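Side-chain contacts in putative TRAP PERIPLASMIC SOLUTE BINDING PROTEIN (Haemophilus influenzae, PDB 4PBQ), which binds L-gulonate and probably delivers such sugar acids from the periplasm to the membrane part of a TRAP transporter: residues A[103-108]-A[318-323]; A[141-146]-A[271-276]; A[178-183]-A[302-307]. One frame throughout, in Å; residues are numbered along the deposited sequence.

In the fold
Contact 1 is apolar and buried: a loop that reaches the ligand leans on helix 316-326. Contact 2, also buried and the closest of the three to the centre of the chain, joins the long strand 136-151 to the long helix 248-281 and is mostly polar, with waters bridging a glutamate to the backbone. Contact 3, farthest from that centre, is a smaller apolar contact than contact 1, between the end of helix 172-180 and helix 292-312, buried at the selenomethionine and exposed at Val304. Contacts 1 and 3 use consecutive helices and touch through a probable hydrogen bond from Tyr306 OH to Pro106 O. Contact 1 meets contact 2 where Trp103 and Tyr141 pack edge-to-face; contacts 2 and 3 do not touch.

Contact 1. Residues A[103-108]-A[318-323]. With 2UF (L-gulonate), chain D.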
loop_
_atom_site.group_PDB
_atom_site.type_symbol
_atom_site.label_atom_id
_atom_site.label_comp_id
_atom_site.label_asym_id
_atom_site.label_seq_id
_atom_site.Cartn_x
_atom_site.Cartn_y
_atom_site.Cartn_z
ATOM N N TRP A 103 4.159 7.726 -4.608
ATOM C CA TRP A 103 3.991 6.465 -5.343
ATOM C C TRP A 103 2.532 6.130 -5.596
ATOM O O TRP A 103 2.255 5.358 -6.492
ATOM C CB TRP A 103 4.672 5.287 -4.609
ATOM C CG TRP A 103 6.001 5.675 -4.094
ATOM C CD1 TRP A 103 6.393 5.763 -2.782
ATOM C CD2 TRP A 103 7.138 6.072 -4.876
ATOM N NE1 TRP A 103 7.695 6.201 -2.709
ATOM C CE2 TRP A 103 8.170 6.392 -3.984
ATOM C CE3 TRP A 103 7.380 6.190 -6.252
ATOM C CZ2 TRP A 103 9.406 6.824 -4.417
ATOM C CZ3 TRP A 103 8.627 6.618 -6.672
ATOM C CH2 TRP A 103 9.611 6.934 -5.768
ATOM N N GLU A 104 1.631 6.703 -4.791
ATOM C CA GLU A 104 0.195 6.505 -4.914
ATOM C C GLU A 104 -0.505 7.608 -5.734
ATOM O O GLU A 104 -1.722 7.628 -5.826
ATOM C CB GLU A 104 -0.444 6.381 -3.531
ATOM C CG GLU A 104 -0.221 4.979 -2.903
ATOM C CD GLU A 104 -0.705 4.869 -1.455
ATOM O OE1 GLU A 104 -0.755 5.918 -0.764
ATOM O OE2 GLU A 104 -1.095 3.744 -1.037
ATOM N N TRP A 105 0.247 8.490 -6.380
ATOM C CA TRP A 105 -0.395 9.448 -7.269
ATOM C C TRP A 105 -1.071 8.679 -8.413
ATOM O O TRP A 105 -0.517 7.709 -8.936
ATOM C CB TRP A 105 0.608 10.479 -7.774
ATOM C CG TRP A 105 1.063 11.450 -6.705
ATOM C CD1 TRP A 105 0.720 11.434 -5.380
ATOM C CD2 TRP A 105 1.972 12.531 -6.871
ATOM N NE1 TRP A 105 1.357 12.464 -4.716
ATOM C CE2 TRP A 105 2.132 13.146 -5.611
ATOM C CE3 TRP A 105 2.667 13.053 -7.966
ATOM C CZ2 TRP A 105 2.946 14.258 -5.427
ATOM C CZ3 TRP A 105 3.469 14.160 -7.776
ATOM C CH2 TRP A 105 3.596 14.751 -6.520
ATOM N N PRO A 106 -2.272 9.113 -8.827
ATOM C CA PRO A 106 -3.057 8.289 -9.768
ATOM C C PRO A 106 -2.402 8.113 -11.136
ATOM O O PRO A 106 -1.818 9.050 -11.687
ATOM C CB PRO A 106 -4.378 9.059 -9.878
ATOM C CG PRO A 106 -4.495 9.735 -8.562
ATOM C CD PRO A 106 -3.092 10.185 -8.241
ATOM N N TYR A 107 -2.456 6.895 -11.660
ATOM C CA TYR A 107 -1.966 6.592 -13.009
ATOM C C TYR A 107 -0.450 6.846 -13.213
ATOM O O TYR A 107 0.027 7.074 -14.325
ATOM C CB TYR A 107 -2.864 7.293 -14.064
ATOM C CG TYR A 107 -4.328 6.966 -13.829
ATOM C CD1 TYR A 107 -4.813 5.693 -14.067
ATOM C CD2 TYR A 107 -5.210 7.915 -13.322
ATOM C CE1 TYR A 107 -6.145 5.341 -13.797
ATOM C CE2 TYR A 107 -6.529 7.587 -13.046
ATOM C CZ TYR A 107 -7.011 6.310 -13.303
ATOM O OH TYR A 107 -8.327 5.984 -13.054
ATOM N N LEU A 108 0.308 6.748 -12.124
ATOM C CA LEU A 108 1.752 6.905 -12.177
ATOM C C LEU A 108 2.420 5.716 -12.874
ATOM O O LEU A 108 3.394 5.899 -13.609
ATOM C CB LEU A 108 2.307 7.073 -10.760
ATOM C CG LEU A 108 3.738 7.577 -10.613
ATOM C CD1 LEU A 108 3.903 8.974 -11.197
ATOM C CD2 LEU A 108 4.114 7.548 -9.133
ATOM N N ASP A 318 10.277 17.798 -10.834
ATOM C CA ASP A 318 11.526 17.055 -10.924
ATOM C C ASP A 318 11.329 15.567 -10.569
ATOM O O ASP A 318 11.889 14.689 -11.230
ATOM C CB ASP A 318 12.567 17.676 -9.992
ATOM C CG ASP A 318 13.894 16.954 -10.033
ATOM O OD1 ASP A 318 14.447 16.795 -11.142
ATOM O OD2 ASP A 318 14.379 16.536 -8.952
ATOM N N VAL A 319 10.541 15.289 -9.532
ATOM C CA VAL A 319 10.374 13.911 -9.080
ATOM C C VAL A 319 9.619 13.106 -10.123
ATOM O O VAL A 319 10.033 12.000 -10.483
ATOM C CB VAL A 319 9.698 13.828 -7.689
ATOM C CG1 VAL A 319 9.321 12.382 -7.343
ATOM C CG2 VAL A 319 10.629 14.386 -6.628
ATOM N N VAL A 320 8.542 13.675 -10.647
ATOM C CA VAL A 320 7.762 12.982 -11.658
ATOM C C VAL A 320 8.616 12.743 -12.918
ATOM O O VAL A 320 8.524 11.693 -13.561
ATOM C CB VAL A 320 6.456 13.756 -11.967
ATOM C CG1 VAL A 320 5.814 13.248 -13.244
ATOM C CG2 VAL A 320 5.502 13.644 -10.788
ATOM N N GLN A 321 9.453 13.715 -13.266
ATOM C CA GLN A 321 10.379 13.546 -14.379
ATOM C C GLN A 321 11.317 12.359 -14.144
ATOM O O GLN A 321 11.535 11.547 -15.035
ATOM C CB GLN A 321 11.201 14.816 -14.599
ATOM C CG GLN A 321 12.389 14.603 -15.537
ATOM C CD GLN A 321 13.072 15.900 -15.935
ATOM O OE1 GLN A 321 12.618 17.001 -15.592
ATOM N NE2 GLN A 321 14.173 15.777 -16.665
ATOM N N LYS A 322 11.866 12.250 -12.943
ATOM C CA LYS A 322 12.793 11.160 -12.658
ATOM C C LYS A 322 12.076 9.816 -12.633
ATOM O O LYS A 322 12.643 8.791 -13.016
ATOM C CB LYS A 322 13.519 11.400 -11.336
ATOM C CG LYS A 322 14.461 12.610 -11.371
ATOM C CD LYS A 322 15.420 12.595 -10.196
ATOM C CE LYS A 322 16.062 13.954 -9.973
ATOM N NZ LYS A 322 16.358 14.650 -11.241
ATOM N N ILE A 323 10.838 9.820 -12.157
ATOM C CA ILE A 323 10.029 8.606 -12.134
ATOM C C ILE A 323 9.776 8.135 -13.572
ATOM O O ILE A 323 9.950 6.958 -13.903
ATOM C CB ILE A 323 8.709 8.857 -11.387
ATOM C CG1 ILE A 323 8.979 8.899 -9.873
ATOM C CG2 ILE A 323 7.693 7.778 -11.725
ATOM C CD1 ILE A 323 7.798 9.349 -9.028
HETATM O O6A 2UF D . -6.373 1.291 4.788
HETATM C C6 2UF D . -6.159 1.235 3.569
HETATM O O6B 2UF D . -7.026 1.256 2.682
HETATM C C5 2UF D . -4.688 1.073 3.132
HETATM O O5 2UF D . -4.662 0.391 1.897
HETATM C C4 2UF D . -4.004 2.450 2.981
HETATM O O4 2UF D . -3.919 3.093 4.263
HETATM C C3 2UF D . -2.601 2.271 2.362
HETATM O O3 2UF D . -1.803 1.250 3.053
HETATM C C2 2UF D . -1.813 3.592 2.367
HETATM O O2 2UF D . -0.732 3.370 1.482
HETATM C C1 2UF D . -2.652 4.775 1.793
HETATM O O1 2UF D . -1.781 5.912 1.688
#
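The loop that brings Glu104 into the L-gulonate pocket rests Trp103, Trp105 and Leu108 on Ile323 and Val320 of helix 316-326. Ile323 serves two partners because it branches at CB. Its CG2 methyl, anti to the backbone N, lies 4.0 Å from Leu108 CD1, while its longer arm ends with CD1 3.7 Å from Trp103 CZ3, an oblique approach to the indole. One turn earlier, Val320 CG2 comes to the edge of the other indole, near its plane, 3.7 Å from Trp105 CZ3. Large flat indoles and branched aliphatics suit a buried place that offers no polar partner across it. Glu104 serves the ligand instead: with its chain extended beyond CG (chi2 173°), its carboxylate takes both hydroxyls at one end of the sugar acid, L-gulonate O1 giving a 2.7 Å bond to Glu104 OE1 and O2 a 2.6 Å bond to Glu104 OE2. Ser232 of strand 231-239 also bonds OE2 and probably helps to position it. A type II turn from Trp105 to Leu108 folds the loop back. Around it, helix 122-129 covers Trp103 through Ala124 and Ile127, Phe309 of helix 292-312 stacks on Trp105, and Leu173 of helix 172-180 packs against Glu104 and Trp105.

Contact 2. Residues A[141-146]-A[271-276]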
loop_
_atom_site.group_PDB
_atom_site.type_symbol
_atom_site.label_atom_id
_atom_site.label_comp_id
_atom_site.label_asym_id
_atom_site.label_seq_id
_atom_site.Cartn_x
_atom_site.Cartn_y
_atom_site.Cartn_z
ATOM N N TYR A 141 10.757 -1.830 -0.698
ATOM C CA TYR A 141 9.465 -1.565 -1.306
ATOM C C TYR A 141 8.867 -2.861 -1.844
ATOM O O TYR A 141 9.391 -3.451 -2.821
ATOM C CB TYR A 141 9.648 -0.638 -2.497
ATOM C CG TYR A 141 9.967 0.803 -2.186
ATOM C CD1 TYR A 141 8.974 1.697 -1.786
ATOM C CD2 TYR A 141 11.259 1.279 -2.348
ATOM C CE1 TYR A 141 9.281 3.023 -1.531
ATOM C CE2 TYR A 141 11.578 2.609 -2.118
ATOM C CZ TYR A 141 10.583 3.474 -1.721
ATOM O OH TYR A 141 10.896 4.788 -1.478
ATOM N N GLY A 142 7.797 -3.308 -1.201
ATOM C CA GLY A 142 7.023 -4.437 -1.668
ATOM C C GLY A 142 5.715 -3.993 -2.290
ATOM O O GLY A 142 5.415 -2.803 -2.366
HETATM N N MSE A 143 4.903 -4.966 -2.673
HETATM C CA MSE A 143 3.664 -4.714 -3.397
HETATM C C MSE A 143 2.426 -5.089 -2.592
HETATM O O MSE A 143 2.312 -6.187 -2.048
HETATM C CB MSE A 143 3.697 -5.496 -4.730
HETATM C CG MSE A 143 2.372 -5.613 -5.431
HETATM SE SE MSE A 143 2.418 -6.620 -7.108
HETATM C CE MSE A 143 0.611 -7.258 -7.122
ATOM N N ASN A 144 1.493 -4.140 -2.490
ATOM C CA ASN A 144 0.132 -4.477 -2.138
ATOM C C ASN A 144 -0.724 -4.513 -3.411
ATOM O O ASN A 144 -1.529 -5.414 -3.599
ATOM C CB ASN A 144 -0.409 -3.514 -1.077
ATOM C CG ASN A 144 0.154 -3.806 0.290
ATOM O OD1 ASN A 144 0.481 -4.942 0.580
ATOM N ND2 ASN A 144 0.284 -2.792 1.123
ATOM N N GLY A 145 -0.517 -3.534 -4.302
ATOM C CA GLY A 145 -1.030 -3.634 -5.648
ATOM C C GLY A 145 -1.860 -2.451 -6.108
ATOM O O GLY A 145 -2.076 -1.482 -5.351
ATOM N N PHE A 146 -2.306 -2.529 -7.357
ATOM C CA PHE A 146 -3.256 -1.534 -7.842
ATOM C C PHE A 146 -4.560 -1.621 -7.107
ATOM O O PHE A 146 -5.071 -2.701 -6.829
ATOM C CB PHE A 146 -3.484 -1.701 -9.322
ATOM C CG PHE A 146 -2.332 -1.225 -10.161
ATOM C CD1 PHE A 146 -2.204 0.114 -10.499
ATOM C CD2 PHE A 146 -1.378 -2.118 -10.597
ATOM C CE1 PHE A 146 -1.145 0.550 -11.269
ATOM C CE2 PHE A 146 -0.301 -1.702 -11.370
ATOM C CZ PHE A 146 -0.174 -0.374 -11.713
ATOM N N LYS A 271 1.753 -13.403 -8.707
ATOM C CA LYS A 271 1.154 -14.716 -8.907
ATOM C C LYS A 271 -0.173 -14.853 -8.171
ATOM O O LYS A 271 -1.167 -15.350 -8.740
ATOM C CB LYS A 271 2.147 -15.799 -8.458
ATOM C CG LYS A 271 1.641 -17.243 -8.563
ATOM C CD LYS A 271 2.651 -18.203 -7.944
ATOM C CE LYS A 271 2.081 -19.601 -7.806
ATOM N NZ LYS A 271 1.811 -20.181 -9.146
ATOM N N THR A 272 -0.182 -14.415 -6.915
ATOM C CA THR A 272 -1.329 -14.585 -6.038
ATOM C C THR A 272 -2.472 -13.675 -6.468
ATOM O O THR A 272 -3.629 -14.064 -6.420
ATOM C CB THR A 272 -0.965 -14.353 -4.543
ATOM O OG1 THR A 272 0.047 -15.296 -4.146
ATOM C CG2 THR A 272 -2.149 -14.570 -3.657
ATOM N N GLU A 273 -2.150 -12.476 -6.934
ATOM C CA GLU A 273 -3.198 -11.544 -7.349
ATOM C C GLU A 273 -4.008 -12.117 -8.516
ATOM O O GLU A 273 -5.227 -11.956 -8.568
ATOM C CB GLU A 273 -2.568 -10.222 -7.729
ATOM C CG GLU A 273 -3.541 -9.220 -8.282
ATOM C CD GLU A 273 -2.854 -7.911 -8.550
ATOM O OE1 GLU A 273 -2.054 -7.870 -9.521
ATOM O OE2 GLU A 273 -3.076 -6.959 -7.744
ATOM N N LEU A 274 -3.329 -12.781 -9.453
ATOM C CA LEU A 274 -4.015 -13.453 -10.564
ATOM C C LEU A 274 -4.944 -14.548 -10.042
ATOM O O LEU A 274 -6.075 -14.675 -10.521
ATOM C CB LEU A 274 -3.020 -14.050 -11.572
ATOM C CG LEU A 274 -2.140 -13.078 -12.352
ATOM C CD1 LEU A 274 -1.112 -13.818 -13.214
ATOM C CD2 LEU A 274 -2.991 -12.161 -13.233
ATOM N N GLU A 275 -4.490 -15.308 -9.040
ATOM C CA GLU A 275 -5.346 -16.336 -8.433
ATOM C C GLU A 275 -6.580 -15.712 -7.810
ATOM O O GLU A 275 -7.698 -16.243 -7.912
ATOM C CB GLU A 275 -4.606 -17.100 -7.333
ATOM C CG GLU A 275 -3.485 -17.964 -7.850
ATOM C CD GLU A 275 -2.577 -18.467 -6.743
ATOM O OE1 GLU A 275 -2.774 -18.112 -5.560
ATOM O OE2 GLU A 275 -1.655 -19.221 -7.067
ATOM N N VAL A 276 -6.368 -14.589 -7.132
ATOM C CA VAL A 276 -7.445 -13.952 -6.394
ATOM C C VAL A 276 -8.475 -13.376 -7.345
ATOM O O VAL A 276 -9.683 -13.445 -7.100
ATOM C CB VAL A 276 -6.891 -12.880 -5.446
ATOM C CG1 VAL A 276 -8.004 -11.988 -4.963
ATOM C CG2 VAL A 276 -6.180 -13.562 -4.255
HETATM O O HOH W 1 -3.719 -7.236 -4.967
HETATM O O HOH W 2 -1.667 -4.847 -8.685
HETATM O O HOH W 3 -5.212 -5.345 -7.352
#
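Glu273 of helix 248-281 touches Met143 and Gly145 of strand 136-151, and waters bridge its carboxylate to the backbone of Asn144 and Phe146. Glu273 OE2 gathers three waters. Water 2 accepts the N-H of Phe146 and donates to Glu273 OE2, the latter bond 2.7 Å long. Water 3 joins Phe146 O to the same oxygen, and water 1 sits 2.9 Å from Glu273 OE2 and 3.2 Å from Asn144 O. A carboxylate suits this place, since it can take several donors while its long chain spans from helix to strand; the other oxygen, OE1, accepts a bond from Asn112 ND2 of helix 112-119, which should help fix the rotation of the group.

The van der Waals part belongs to Met143, a selenomethionine. With CG anti to the backbone N (chi1 166°) and the chain extended, its CE methyl lies 3.6 Å from Glu273 OE1 and 3.8 Å from Glu273 OE2. The unbranched methionine chain is long enough to bring an apolar methyl to the carboxylate.

Gly145 has phi 127°, where a side chain would meet the preceding carbonyl, and the absence of one leaves room for Glu273 OE2, 4.4 Å from Gly145 CA. The backbones of Asn144 and Gly145 both pair with that of Ser232 on strand 231-239, a classic beta bulge in the long strand 136-151, beside the long helix 248-281 characteristic of TRAP solute-binding proteins.

Contact 3. Residues A[178-183]-A[302-307]; sequences AKAMNI and SKVLYD
Ala180, at the end of helix 172-180, and Met181 just beyond it pack against Ser302, Val304 and Leu305 of helix 292-312. The backbones come close, the CA atoms of Ala180 and Ser302 being 6.2 Å apart, and the small side chain of Ala180 suits this approach. Its CB lies 3.7 Å from Val304 CG1 and 4.4 Å from Leu305 CD2. Val304 meets it in an unusual way for a helix: CG1 takes the crowded position between backbone N and carbonyl carbon (chi1 72°), which turns that methyl towards the alanine.

Met181, a selenomethionine, gives the second half. CG sits beside the backbone N, and bends at chi2 (-57°) and chi3 curl the chain so that its end, rather than its flank, reaches across. CE comes 3.6 Å from Ser302 N and 4.0 Å from Ser302 CB, and the side chain also touches Met298 and Ala301 of the same helix. A flexible, unbranched chain is well fitted to follow such a surface. Ser302 turns its hydroxyl back to its own helix, where OG bonds Val299 O, leaving CB for the methyl.

The helix is kinked here: the N atoms of Val304 and Leu305 lack bonds to the turn before, and Leu305 N instead bonds Ser302 O. Lys303 NZ reaches one turn along the helix to the syn lone pair of Asp307 OD1, 3.0 Å away, a salt bridge that ties the two turns together.

Helix 172-180 closes with a Schellman motif. Asn182 takes positive phi (64°), which asparagine tolerates better than most residues other than glycine; Ile183 N bonds Ala178 O, and Asn182 N bonds Lys179 O. The chain then turns into strand 184-187, so the contact joins a Schellman-capped helix C-terminus to the kink of helix 292-312.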
loop_
_atom_site.group_PDB
_atom_site.type_symbol
_atom_site.label_atom_id
_atom_site.label_comp_id
_atom_site.label_asym_id
_atom_site.label_seq_id
_atom_site.Cartn_x
_atom_site.Cartn_y
_atom_site.Cartn_z
ATOM N N ALA A 178 -11.081 11.089 -4.630
ATOM C CA ALA A 178 -12.489 10.751 -4.678
ATOM C C ALA A 178 -13.312 11.956 -5.114
ATOM O O ALA A 178 -14.190 11.827 -5.945
ATOM C CB ALA A 178 -12.974 10.225 -3.351
ATOM N N LYS A 179 -12.989 13.122 -4.591
ATOM C CA LYS A 179 -13.727 14.326 -4.988
ATOM C C LYS A 179 -13.519 14.666 -6.463
ATOM O O LYS A 179 -14.417 15.194 -7.134
ATOM C CB LYS A 179 -13.349 15.504 -4.082
ATOM C CG LYS A 179 -13.774 15.264 -2.606
ATOM C CD LYS A 179 -13.360 16.377 -1.685
ATOM C CE LYS A 179 -14.262 17.584 -1.904
ATOM N NZ LYS A 179 -14.261 18.462 -0.728
ATOM N N ALA A 180 -12.336 14.384 -6.990
ATOM C CA ALA A 180 -12.080 14.614 -8.414
ATOM C C ALA A 180 -12.915 13.683 -9.303
ATOM O O ALA A 180 -13.174 13.995 -10.475
ATOM C CB ALA A 180 -10.579 14.451 -8.730
HETATM N N MSE A 181 -13.311 12.539 -8.742
HETATM C CA MSE A 181 -14.186 11.569 -9.412
HETATM C C MSE A 181 -15.680 11.879 -9.218
HETATM O O MSE A 181 -16.527 11.170 -9.740
HETATM C CB MSE A 181 -13.918 10.144 -8.920
HETATM C CG MSE A 181 -12.481 9.613 -9.127
HETATM SE SE MSE A 181 -11.893 9.653 -10.991
HETATM C CE MSE A 181 -10.474 10.975 -10.863
ATOM N N ASN A 182 -15.980 12.960 -8.499
ATOM C CA ASN A 182 -17.338 13.332 -8.087
ATOM C C ASN A 182 -17.943 12.296 -7.133
ATOM O O ASN A 182 -19.167 12.136 -7.066
ATOM C CB ASN A 182 -18.251 13.572 -9.308
ATOM C CG ASN A 182 -19.384 14.521 -9.000
ATOM O OD1 ASN A 182 -19.336 15.253 -8.013
ATOM N ND2 ASN A 182 -20.411 14.523 -9.850
ATOM N N ILE A 183 -17.061 11.571 -6.435
ATOM C CA ILE A 183 -17.440 10.649 -5.368
ATOM C C ILE A 183 -17.470 11.393 -4.037
ATOM O O ILE A 183 -16.682 12.310 -3.840
ATOM C CB ILE A 183 -16.425 9.491 -5.284
ATOM C CG1 ILE A 183 -16.471 8.621 -6.548
ATOM C CG2 ILE A 183 -16.678 8.635 -4.035
ATOM C CD1 ILE A 183 -15.298 7.639 -6.660
ATOM N N SER A 302 -8.497 12.919 -13.115
ATOM C CA SER A 302 -7.426 12.897 -12.119
ATOM C C SER A 302 -6.392 14.002 -12.334
ATOM O O SER A 302 -5.619 14.283 -11.440
ATOM C CB SER A 302 -6.729 11.527 -12.081
ATOM O OG SER A 302 -5.916 11.321 -13.214
ATOM N N LYS A 303 -6.382 14.629 -13.508
ATOM C CA LYS A 303 -5.351 15.607 -13.819
ATOM C C LYS A 303 -5.388 16.785 -12.843
ATOM O O LYS A 303 -4.364 17.381 -12.542
ATOM C CB LYS A 303 -5.502 16.082 -15.256
ATOM C CG LYS A 303 -4.613 17.234 -15.644
ATOM C CD LYS A 303 -3.219 16.791 -15.975
ATOM C CE LYS A 303 -2.663 17.630 -17.108
ATOM N NZ LYS A 303 -2.885 19.088 -16.883
ATOM N N VAL A 304 -6.567 17.116 -12.336
ATOM C CA VAL A 304 -6.680 18.226 -11.391
ATOM C C VAL A 304 -5.763 18.001 -10.170
ATOM O O VAL A 304 -5.246 18.956 -9.584
ATOM C CB VAL A 304 -8.145 18.409 -10.946
ATOM C CG1 VAL A 304 -8.561 17.267 -10.019
ATOM C CG2 VAL A 304 -8.353 19.761 -10.283
ATOM N N LEU A 305 -5.523 16.743 -9.810
ATOM C CA LEU A 305 -4.678 16.440 -8.657
ATOM C C LEU A 305 -3.246 16.859 -8.949
ATOM O O LEU A 305 -2.586 17.460 -8.103
ATOM C CB LEU A 305 -4.730 14.962 -8.293
ATOM C CG LEU A 305 -6.128 14.401 -8.014
ATOM C CD1 LEU A 305 -6.043 12.893 -7.939
ATOM C CD2 LEU A 305 -6.672 14.982 -6.742
ATOM N N TYR A 306 -2.783 16.543 -10.158
ATOM C CA TYR A 306 -1.436 16.865 -10.587
ATOM C C TYR A 306 -1.258 18.350 -10.763
ATOM O O TYR A 306 -0.213 18.902 -10.406
ATOM C CB TYR A 306 -1.106 16.140 -11.889
ATOM C CG TYR A 306 -0.776 14.681 -11.695
ATOM C CD1 TYR A 306 -1.778 13.708 -11.687
ATOM C CD2 TYR A 306 0.532 14.277 -11.529
ATOM C CE1 TYR A 306 -1.455 12.348 -11.495
ATOM C CE2 TYR A 306 0.854 12.960 -11.327
ATOM C CZ TYR A 306 -0.139 11.994 -11.314
ATOM O OH TYR A 306 0.267 10.685 -11.133
ATOM N N ASP A 307 -2.281 19.018 -11.295
ATOM C CA ASP A 307 -2.199 20.465 -11.413
ATOM C C ASP A 307 -1.871 21.070 -10.058
ATOM O O ASP A 307 -1.044 21.995 -9.939
ATOM C CB ASP A 307 -3.517 21.053 -11.912
ATOM C CG ASP A 307 -3.850 20.625 -13.328
ATOM O OD1 ASP A 307 -2.935 20.191 -14.070
ATOM O OD2 ASP A 307 -5.040 20.726 -13.691
#